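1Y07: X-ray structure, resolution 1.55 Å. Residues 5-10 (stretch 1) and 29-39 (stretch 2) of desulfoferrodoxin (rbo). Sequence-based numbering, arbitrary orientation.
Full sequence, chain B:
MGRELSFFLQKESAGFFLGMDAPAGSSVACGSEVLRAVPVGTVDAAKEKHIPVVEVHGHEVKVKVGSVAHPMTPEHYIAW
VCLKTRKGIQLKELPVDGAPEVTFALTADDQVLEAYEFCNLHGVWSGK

Stretch 1 5-10: LSFFLQ
Stretch 2 (29-39) ACGSEVLRAVP

Two chain segments can run side by side without a full ladder of direct hydrogen bonds when water bridges some of the polar groups between them. Residues 5-10 and 29-39 of desulfoferrodoxin illustrate the principle. Leu5 to Leu9 form an extended strand, with phi between -90° and -132° and psi between 120° and 158°. The short strand around Leu35 approaches to 6.0 Å between axes, the N-to-C directions 150° apart, roughly antiparallel. Glu33 to Arg36 are likewise extended (phi -100° to -110°, psi 122° to 160°); Ala37 and Val38 take -60°/124° and -70°/146°. In the register, Phe8 lies across from Ala37, their CA atoms 5.1 Å apart.

One direct backbone hydrogen bond joins the segments: Val38 N donates to Phe7 O at 3.0 Å, nearly straight at 167°. The same carbonyl receives a CA-H...O contact, Ala37 CA to Phe7 O being 3.4 Å at 148°. Two amides of stretch 1 are satisfied through water. One water accepts from Phe7 N at 3.0 Å and donates to Val38 O at 2.7 Å; a second accepts from Leu9 N at 3.0 Å and donates to Arg36 O at 2.7 Å. These bridges flank the direct bond, each spanning a gap too wide for direct pairing.

Near the other end, side chains supply the polar link. Gln10 (m, t, chi3 -81°) donates from NE2 to Glu33 OE1 at 2.8 Å and 155°; Glu33 is m, t, chi3 -71°. The base of Glu33 is held by a turn: Cys30 N donates to Glu33 O at 3.1 Å, while the return bond, Glu33 N to Cys30 O at 3.4 Å, is weak. Gly31 within this turn has phi 82° and psi -146°, a positive phi that favours glycine. Cys30, with chi1 between wells at 126°, brings SG to 3.2 Å from Gln10 CG.

Apolar side chains and close carbon-to-carbonyl approaches make up much of the rest. Leu35 (m, t) points its CA-to-CB bond toward stretch 1, with its CB 4.1 Å from Phe8 CB and its CD2 3.4 Å from Leu9 O. Phe8 leaves sideways (chi1 m, chi2 78°), but its ring comes nearer: CE2 lies 3.9 Å from Ala37 CB, and Leu35 O sits at the ring edge, 3.9 Å from Phe8 CD2. Val38 (m) also points toward stretch 1, placing CG2 3.9 Å from Phe7 CB (Phe7 is m, chi2 95°) and CG1 4.0 Å from Leu9 CD1 (Leu9 is m, t). Altogether 496 Å² is buried.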

# COMPACT_ATOMS: atom_id res chain seq x y z
N LEU B 5 -2.66 -9.83 3.74
CA LEU B 5 -1.85 -9.33 2.63
C LEU B 5 -1.27 -10.47 1.78
O LEU B 5 -0.78 -11.46 2.31
CB LEU B 5 -0.71 -8.48 3.17
CG LEU B 5 -1.11 -7.11 3.67
CD1 LEU B 5 0.09 -6.41 4.16
CD2 LEU B 5 -1.76 -6.30 2.57
N SER B 6 -1.38 -10.33 0.46
CA SER B 6 -0.71 -11.19 -0.46
C SER B 6 0.09 -10.34 -1.43
O SER B 6 -0.22 -9.15 -1.62
CB SER B 6 -1.71 -12.03 -1.27
OG SER B 6 -2.85 -11.27 -1.66
N PHE B 7 1.11 -10.97 -2.02
CA PHE B 7 2.07 -10.31 -2.89
C PHE B 7 2.23 -11.12 -4.14
O PHE B 7 2.39 -12.33 -4.07
CB PHE B 7 3.40 -10.16 -2.16
CG PHE B 7 3.26 -9.46 -0.83
CD1 PHE B 7 3.12 -10.19 0.36
CD2 PHE B 7 3.25 -8.07 -0.77
CE1 PHE B 7 2.97 -9.51 1.60
CE2 PHE B 7 3.09 -7.41 0.45
CZ PHE B 7 2.96 -8.14 1.62
N PHE B 8 2.20 -10.44 -5.26
CA PHE B 8 2.31 -11.04 -6.59
C PHE B 8 3.39 -10.24 -7.32
O PHE B 8 3.22 -9.04 -7.53
CB PHE B 8 0.98 -10.93 -7.33
CG PHE B 8 -0.19 -11.47 -6.55
CD1 PHE B 8 -0.76 -10.75 -5.53
CD2 PHE B 8 -0.71 -12.72 -6.83
CE1 PHE B 8 -1.82 -11.25 -4.80
CE2 PHE B 8 -1.77 -13.23 -6.10
CZ PHE B 8 -2.32 -12.47 -5.07
N LEU B 9 4.46 -10.91 -7.75
CA LEU B 9 5.65 -10.21 -8.24
C LEU B 9 6.02 -10.65 -9.65
O LEU B 9 6.18 -11.84 -9.91
CB LEU B 9 6.83 -10.45 -7.30
CG LEU B 9 6.55 -10.47 -5.78
CD1 LEU B 9 7.79 -10.90 -5.07
CD2 LEU B 9 6.16 -9.14 -5.25
N GLN B 10 6.19 -9.68 -10.55
CA GLN B 10 6.65 -9.93 -11.94
C GLN B 10 8.09 -10.40 -11.99
O GLN B 10 8.81 -10.14 -11.02
CB GLN B 10 6.59 -8.65 -12.76
CG GLN B 10 5.26 -8.39 -13.39
CD GLN B 10 5.37 -7.51 -14.62
OE1 GLN B 10 5.45 -6.29 -14.49
NE2 GLN B 10 5.34 -8.12 -15.82
N ALA B 29 -2.66 -12.04 -14.19
CA ALA B 29 -2.13 -12.29 -15.52
C ALA B 29 -1.51 -10.98 -15.96
O ALA B 29 -2.17 -9.96 -15.95
CB ALA B 29 -3.24 -12.67 -16.44
N CYS B 30 -0.24 -10.98 -16.30
CA CYS B 30 0.43 -9.71 -16.50
C CYS B 30 1.62 -9.93 -17.46
O CYS B 30 2.68 -10.42 -17.07
CB CYS B 30 0.71 -9.09 -15.08
SG CYS B 30 2.33 -8.57 -14.59
N GLY B 31 1.38 -9.63 -18.74
CA GLY B 31 2.20 -10.11 -19.86
C GLY B 31 1.67 -11.51 -20.14
O GLY B 31 0.46 -11.76 -19.95
N SER B 32 2.53 -12.45 -20.55
CA SER B 32 2.24 -13.83 -20.16
C SER B 32 3.23 -14.32 -19.11
O SER B 32 4.11 -15.17 -19.35
CB SER B 32 2.11 -14.82 -21.31
OG SER B 32 1.49 -15.99 -20.78
N GLU B 33 3.12 -13.68 -17.96
CA GLU B 33 3.33 -14.36 -16.71
C GLU B 33 1.90 -14.59 -16.22
O GLU B 33 1.01 -13.81 -16.54
CB GLU B 33 4.10 -13.48 -15.71
CG GLU B 33 5.56 -13.18 -16.04
CD GLU B 33 6.11 -12.04 -15.17
OE1 GLU B 33 5.69 -10.88 -15.40
OE2 GLU B 33 6.95 -12.29 -14.26
N VAL B 34 1.67 -15.67 -15.49
CA VAL B 34 0.58 -15.72 -14.50
C VAL B 34 1.28 -15.68 -13.15
O VAL B 34 2.13 -16.52 -12.84
CB VAL B 34 -0.30 -16.99 -14.68
CG1 VAL B 34 -1.23 -17.20 -13.51
CG2 VAL B 34 -1.10 -16.88 -15.95
N LEU B 35 0.95 -14.69 -12.32
CA LEU B 35 1.63 -14.50 -11.05
C LEU B 35 0.72 -15.11 -9.98
O LEU B 35 -0.47 -14.90 -10.04
CB LEU B 35 1.82 -13.03 -10.73
CG LEU B 35 2.46 -12.16 -11.82
CD1 LEU B 35 2.54 -10.73 -11.27
CD2 LEU B 35 3.80 -12.66 -12.26
N ARG B 36 1.29 -15.90 -9.10
CA ARG B 36 0.57 -16.46 -7.96
C ARG B 36 1.08 -15.80 -6.68
O ARG B 36 2.18 -15.31 -6.62
CB ARG B 36 0.79 -17.97 -7.83
CG ARG B 36 0.47 -18.81 -9.07
CD ARG B 36 -1.00 -18.96 -9.34
NE ARG B 36 -1.26 -19.62 -10.62
CZ ARG B 36 -2.48 -19.96 -11.05
NH1 ARG B 36 -2.63 -20.54 -12.23
NH2 ARG B 36 -3.54 -19.72 -10.28
N ALA B 37 0.29 -15.86 -5.61
CA ALA B 37 0.73 -15.29 -4.34
C ALA B 37 2.01 -15.99 -3.92
O ALA B 37 2.09 -17.25 -3.85
CB ALA B 37 -0.34 -15.50 -3.29
N VAL B 38 3.06 -15.19 -3.70
CA VAL B 38 4.32 -15.76 -3.21
C VAL B 38 4.17 -16.23 -1.75
O VAL B 38 3.38 -15.69 -0.99
CB VAL B 38 5.50 -14.74 -3.36
CG1 VAL B 38 5.66 -14.28 -4.80
CG2 VAL B 38 5.28 -13.58 -2.47
N PRO B 39 4.84 -17.30 -1.34
CA PRO B 39 4.80 -17.67 0.07
C PRO B 39 5.67 -16.74 0.92
O PRO B 39 6.53 -16.02 0.39
CB PRO B 39 5.37 -19.07 0.04
CG PRO B 39 6.30 -19.06 -1.07
CD PRO B 39 5.66 -18.23 -2.14
O HOH W 1 1.69 -13.63 -0.74
O HOH W 2 3.83 -13.80 -8.05